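Local coordinates for glucose-6-phosphate isomerase like protein (Thermus thermophilus, PDB 1WIW) that probably binds phosphorylated sugars and may interconvert glucose-6-phosphate or mannose-6-phosphate with fructose-6-phosphate, at residues B[2-7]-B[152-157]. Numbering follows the deposited sequence.
Sequences RDLDRE and PAKFLA
L4 and K154 bring the two backbones together, their CA atoms 6.9 Å apart, where a type I beta turn from D3 to R6 meets the first turns of helix 152-160. The side chains of L4 and K154 run past each other in opposite directions. L4 reaches toward the helix and sets CD1 3.8 Å from K154 CB, while its CB lies alongside K154 CD; a branched, wholly apolar residue suits this buried place, with the methyl of A157 more loosely beside CD1 and L272 of helix 251-272 also touching L4. K154 has its CG anti to its own carbonyl carbon (chi1 -72°) and is extended from there on, a shape that carries the ammonium along L4 to the turn. There NZ forms a salt bridge with D5, 2.9 Å from OD2 and nearly in line with that C-O bond. NZ also donates to L4 O over 3.2 Å, coming from above the carbonyl plane; Y10 OH is a second partner of that oxygen. With the backbone oxygens of P144 and V146, four acceptors ring NZ, more than its three N-H can serve singly, so some must share, which probably offsets the cost of burying the charge. D5 is held from its other oxygen, OD1, by the backbone N of V148, which should help fix its carboxylate. D3 shapes the turn itself: its OD2 accepts from D5 N at 2.6 Å, as a short acidic side chain can. A methionine in place of K154 would probably leave D5 without its countercharge and the oxygens of P144 and V146 without the lysine N-H. An Asx turn within a type I beta turn thus presents a carbonyl and a carboxylate to one helix lysine, fastening the N-terminal segment to the C-terminal SIS region.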
# COMPACT_ATOMS: atom_id res chain seq x y z
N ARG B 2 5.70 -8.32 -30.20
CA ARG B 2 7.16 -8.23 -30.27
C ARG B 2 7.83 -9.47 -29.68
O ARG B 2 7.31 -10.09 -28.74
CB ARG B 2 7.64 -6.96 -29.56
CG ARG B 2 7.07 -5.68 -30.19
CD ARG B 2 7.64 -4.42 -29.56
NE ARG B 2 7.15 -3.21 -30.23
CZ ARG B 2 5.92 -2.73 -30.10
NH1 ARG B 2 5.57 -1.63 -30.75
NH2 ARG B 2 5.05 -3.33 -29.30
N ASP B 3 8.98 -9.82 -30.24
CA ASP B 3 9.75 -10.99 -29.83
C ASP B 3 10.97 -10.57 -29.03
O ASP B 3 11.85 -9.88 -29.54
CB ASP B 3 10.15 -11.78 -31.08
CG ASP B 3 10.91 -13.06 -30.77
OD1 ASP B 3 11.08 -13.88 -31.70
OD2 ASP B 3 11.35 -13.24 -29.62
N LEU B 4 11.02 -10.98 -27.77
CA LEU B 4 12.12 -10.65 -26.87
C LEU B 4 13.41 -11.36 -27.24
O LEU B 4 14.45 -11.16 -26.60
CB LEU B 4 11.73 -10.97 -25.42
CG LEU B 4 10.53 -10.16 -24.90
CD1 LEU B 4 10.16 -10.61 -23.48
CD2 LEU B 4 10.87 -8.67 -24.92
N ASP B 5 13.36 -12.20 -28.27
CA ASP B 5 14.54 -12.91 -28.71
C ASP B 5 15.08 -12.37 -30.05
O ASP B 5 15.94 -12.98 -30.67
CB ASP B 5 14.26 -14.42 -28.75
CG ASP B 5 14.15 -15.02 -27.35
OD1 ASP B 5 13.60 -16.13 -27.19
OD2 ASP B 5 14.63 -14.38 -26.39
N ARG B 6 14.56 -11.22 -30.47
CA ARG B 6 15.01 -10.56 -31.69
C ARG B 6 15.73 -9.28 -31.25
O ARG B 6 15.19 -8.48 -30.47
CB ARG B 6 13.83 -10.23 -32.62
CG ARG B 6 13.29 -11.45 -33.39
CD ARG B 6 12.07 -11.10 -34.24
NE ARG B 6 12.38 -10.14 -35.30
CZ ARG B 6 12.67 -10.47 -36.56
NH1 ARG B 6 12.94 -9.52 -37.45
NH2 ARG B 6 12.70 -11.75 -36.93
N GLU B 7 16.94 -9.08 -31.77
CA GLU B 7 17.75 -7.93 -31.39
C GLU B 7 17.16 -6.54 -31.61
O GLU B 7 17.36 -5.65 -30.78
CB GLU B 7 19.12 -8.00 -32.07
CG GLU B 7 20.18 -7.19 -31.34
CD GLU B 7 21.49 -7.11 -32.10
OE1 GLU B 7 21.96 -8.16 -32.60
OE2 GLU B 7 22.06 -6.00 -32.19
N PRO B 152 12.93 -16.55 -17.02
CA PRO B 152 11.71 -16.33 -16.24
C PRO B 152 11.09 -14.95 -16.39
O PRO B 152 9.87 -14.81 -16.38
CB PRO B 152 12.16 -16.60 -14.80
CG PRO B 152 13.28 -17.56 -14.96
CD PRO B 152 14.03 -16.99 -16.14
N ALA B 153 11.93 -13.92 -16.52
CA ALA B 153 11.45 -12.55 -16.67
C ALA B 153 10.79 -12.36 -18.03
O ALA B 153 9.74 -11.73 -18.13
CB ALA B 153 12.59 -11.55 -16.49
N LYS B 154 11.42 -12.89 -19.08
CA LYS B 154 10.84 -12.77 -20.42
C LYS B 154 9.52 -13.53 -20.45
O LYS B 154 8.53 -13.04 -20.98
CB LYS B 154 11.78 -13.36 -21.49
CG LYS B 154 13.01 -12.52 -21.77
CD LYS B 154 13.79 -13.04 -22.97
CE LYS B 154 15.07 -12.24 -23.20
NZ LYS B 154 15.89 -12.80 -24.31
N PHE B 155 9.52 -14.74 -19.89
CA PHE B 155 8.32 -15.56 -19.86
C PHE B 155 7.19 -14.85 -19.12
O PHE B 155 6.07 -14.79 -19.62
CB PHE B 155 8.60 -16.91 -19.20
CG PHE B 155 7.47 -17.90 -19.36
CD1 PHE B 155 7.37 -18.67 -20.52
CD2 PHE B 155 6.49 -18.03 -18.39
CE1 PHE B 155 6.31 -19.55 -20.70
CE2 PHE B 155 5.42 -18.91 -18.56
CZ PHE B 155 5.33 -19.67 -19.72
N LEU B 156 7.49 -14.30 -17.94
CA LEU B 156 6.47 -13.60 -17.15
C LEU B 156 5.97 -12.34 -17.85
O LEU B 156 4.79 -12.00 -17.76
CB LEU B 156 7.01 -13.24 -15.76
CG LEU B 156 6.02 -12.55 -14.80
CD1 LEU B 156 4.77 -13.41 -14.66
CD2 LEU B 156 6.68 -12.33 -13.43
N ALA B 157 6.86 -11.65 -18.54
CA ALA B 157 6.49 -10.43 -19.24
C ALA B 157 5.39 -10.74 -20.25
O ALA B 157 4.41 -10.00 -20.36
CB ALA B 157 7.72 -9.83 -19.95